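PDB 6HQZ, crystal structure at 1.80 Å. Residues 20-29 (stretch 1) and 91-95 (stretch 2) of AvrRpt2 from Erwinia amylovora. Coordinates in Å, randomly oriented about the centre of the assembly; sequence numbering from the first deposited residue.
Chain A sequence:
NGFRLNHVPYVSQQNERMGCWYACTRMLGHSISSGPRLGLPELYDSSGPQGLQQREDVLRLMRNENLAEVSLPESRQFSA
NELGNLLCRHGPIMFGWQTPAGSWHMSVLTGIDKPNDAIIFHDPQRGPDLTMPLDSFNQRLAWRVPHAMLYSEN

Stretch 1, residues 20-29: CWYACTRMLG
Stretch 2 (91-95) GPIMF

Met-94 is the apolar centre of this contact between a helix (20-27) and a strand (93-95): its CA-to-CB bond points toward the helix, and it has more surface covered by the opposing stretch than any other residue here. With chi1 57° (p), chi2 -174° (t) and chi3 -143°, the side chain reaches three helix residues, Trp-21, Cys-24 and Thr-25, and Leu-28 just beyond the helix end. Its terminal methyl CE lies 3.3 Å from Trp-21 CZ3, a tight approach oblique to the indole ring, and 3.7 Å from Thr-25 CG2. Met-94 SD sits 3.7 Å from Cys-24 CB and 5.3 Å from the centroid of the Trp-21 six-membered ring, 31° off the ring normal. Farther back along the same side chain, Met-94 CG packs 4.0 Å from Leu-28 CD2.

The rotamers suit this packing. Trp-21 (chi1 163°, t; chi2 -91°) starts sideways, but the end of its side chain comes nearer the strand; Cys-24 (chi1 -70°, m) points toward it. Leu-28, also sideways at CB, bends inward with chi1 -100°, between wells, and chi2 54° (p). Its CD1 meets Pro-92 CB at 3.8 Å and Pro-92 O at 3.6 Å, so the leucine spans Pro-92 and Met-94. Pro-92 (phi/psi -63/149, C-gamma endo) points toward the helix, whereas Ile-93 (-128/123) and Phe-95 (-126/144) point away, the alternation expected of an extended strand around Met-94 (-90/129).

Helix and strand run nearly antiparallel, at 164° between their N-to-C directions, with axes 8.7 Å apart at closest approach. The register pairs Cys-24 CA with Met-94 CA and Leu-28 CA with Pro-92 CA, each at 6.2 Å. No hydrogen bond crosses between the stretches; the contact buries 314 Å² in total, both sides summed.

Polar groups are served largely within the helix. Regular i to i+4 bonds include Cys-24 N to Cys-20 O (2.9 Å), Thr-25 N to Trp-21 O (2.9 Å) and Met-27 N to Ala-23 O (2.9 Å). Thr-25, chi1 53° (p), turns OG1 back along the helix, 2.8 Å from Trp-21 O and 3.2 Å from Tyr-22 O, while its CG2 faces the Met-94 methyl. Trp-21 NE1 is hydrogen-bonded elsewhere in the structure.

At the helix end, Leu-28 N donates to Cys-24 O (3.1 Å) and Gly-29 N to Arg-26 O (3.0 Å). Gly-29 closes a Schellman motif at phi/psi 98/1, where a CB would jam against the preceding carbonyl O. Gly-91 (90/-161) likewise follows a helix with positive phi and leads into Pro-92; a CB there would clash with Pro-92 CD.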

# COMPACT_ATOMS: atom_id res chain seq x y z
N CYS A 20 26.45 -4.12 5.76
CA CYS A 20 25.14 -3.53 5.48
C CYS A 20 24.23 -4.54 4.77
O CYS A 20 23.03 -4.59 5.05
CB CYS A 20 25.21 -2.18 4.76
SG CYS A 20 26.13 -2.28 3.24
N TRP A 21 24.81 -5.41 3.93
CA TRP A 21 24.00 -6.49 3.32
C TRP A 21 23.36 -7.43 4.39
O TRP A 21 22.14 -7.78 4.32
CB TRP A 21 24.83 -7.27 2.30
CG TRP A 21 24.23 -8.65 1.92
CD1 TRP A 21 24.48 -9.85 2.52
CD2 TRP A 21 23.28 -8.90 0.90
NE1 TRP A 21 23.73 -10.85 1.91
CE2 TRP A 21 23.01 -10.29 0.89
CE3 TRP A 21 22.69 -8.10 -0.06
CZ2 TRP A 21 22.11 -10.87 0.01
CZ3 TRP A 21 21.80 -8.68 -0.95
CH2 TRP A 21 21.52 -10.04 -0.91
N TYR A 22 24.18 -7.85 5.33
CA TYR A 22 23.70 -8.84 6.31
C TYR A 22 22.69 -8.17 7.21
O TYR A 22 21.65 -8.79 7.53
CB TYR A 22 24.82 -9.49 7.09
CG TYR A 22 25.75 -10.24 6.18
CD1 TYR A 22 25.39 -11.50 5.68
CD2 TYR A 22 26.99 -9.71 5.77
CE1 TYR A 22 26.22 -12.22 4.83
CE2 TYR A 22 27.83 -10.43 4.92
CZ TYR A 22 27.44 -11.69 4.48
OH TYR A 22 28.22 -12.39 3.64
N ALA A 23 22.96 -6.93 7.58
CA ALA A 23 22.02 -6.21 8.41
C ALA A 23 20.66 -6.00 7.72
O ALA A 23 19.62 -6.25 8.35
CB ALA A 23 22.57 -4.89 8.90
N CYS A 24 20.67 -5.54 6.46
CA CYS A 24 19.45 -5.27 5.73
C CYS A 24 18.66 -6.58 5.51
O CYS A 24 17.46 -6.58 5.66
CB CYS A 24 19.75 -4.55 4.39
SG CYS A 24 20.31 -2.85 4.65
N THR A 25 19.32 -7.64 5.11
CA THR A 25 18.61 -8.88 4.84
C THR A 25 18.00 -9.42 6.17
O THR A 25 16.84 -9.83 6.14
CB THR A 25 19.46 -9.93 4.12
OG1 THR A 25 20.66 -10.13 4.85
CG2 THR A 25 19.77 -9.53 2.76
N ARG A 26 18.71 -9.26 7.31
CA ARG A 26 18.17 -9.61 8.64
C ARG A 26 16.96 -8.74 9.03
O ARG A 26 15.95 -9.28 9.54
CB ARG A 26 19.24 -9.60 9.77
CG ARG A 26 18.94 -10.57 10.91
CD ARG A 26 20.15 -10.96 11.81
NE ARG A 26 21.42 -10.60 11.19
CZ ARG A 26 22.51 -10.16 11.81
NH1 ARG A 26 22.56 -10.07 13.14
NH2 ARG A 26 23.58 -9.83 11.08
N MET A 27 17.01 -7.45 8.70
CA MET A 27 15.86 -6.58 8.92
C MET A 27 14.65 -7.00 8.09
O MET A 27 13.53 -6.77 8.53
CB MET A 27 16.17 -5.11 8.71
CG MET A 27 17.15 -4.58 9.72
SD MET A 27 17.35 -2.79 9.61
CE MET A 27 18.77 -2.63 8.56
N LEU A 28 14.89 -7.63 6.94
CA LEU A 28 13.80 -8.13 6.07
C LEU A 28 13.21 -9.50 6.53
O LEU A 28 12.32 -10.04 5.86
CB LEU A 28 14.25 -8.23 4.62
CG LEU A 28 13.83 -7.09 3.69
CD1 LEU A 28 14.20 -5.67 4.14
CD2 LEU A 28 14.35 -7.35 2.30
N GLY A 29 13.79 -10.08 7.58
CA GLY A 29 13.40 -11.39 8.16
C GLY A 29 14.25 -12.60 7.72
O GLY A 29 13.98 -13.70 8.15
N GLY A 91 6.31 -5.19 1.93
CA GLY A 91 6.91 -5.10 3.23
C GLY A 91 8.15 -4.29 3.09
O GLY A 91 8.28 -3.53 2.11
N PRO A 92 9.06 -4.40 4.05
CA PRO A 92 10.27 -3.56 3.91
C PRO A 92 11.14 -3.87 2.68
O PRO A 92 11.23 -5.03 2.17
CB PRO A 92 11.04 -3.83 5.19
CG PRO A 92 10.49 -5.07 5.76
CD PRO A 92 9.09 -5.28 5.23
N ILE A 93 11.77 -2.84 2.19
CA ILE A 93 12.48 -2.92 0.92
C ILE A 93 13.93 -2.41 1.13
O ILE A 93 14.16 -1.29 1.59
CB ILE A 93 11.82 -2.03 -0.14
CG1 ILE A 93 10.44 -2.51 -0.47
CG2 ILE A 93 12.66 -1.99 -1.42
CD1 ILE A 93 9.59 -1.46 -1.15
N MET A 94 14.88 -3.27 0.81
CA MET A 94 16.28 -2.86 0.92
C MET A 94 16.76 -2.26 -0.39
O MET A 94 16.61 -2.87 -1.46
CB MET A 94 17.21 -3.96 1.37
CG MET A 94 17.27 -5.21 0.61
SD MET A 94 18.35 -6.40 1.48
CE MET A 94 19.12 -7.14 0.06
N PHE A 95 17.36 -1.08 -0.25
CA PHE A 95 17.79 -0.27 -1.39
C PHE A 95 19.25 0.13 -1.30
O PHE A 95 19.82 0.44 -0.23
CB PHE A 95 16.90 0.99 -1.59
CG PHE A 95 17.01 2.02 -0.53
CD1 PHE A 95 16.26 1.89 0.62
CD2 PHE A 95 17.77 3.15 -0.69
CE1 PHE A 95 16.28 2.86 1.59
CE2 PHE A 95 17.77 4.15 0.27
CZ PHE A 95 17.05 3.99 1.42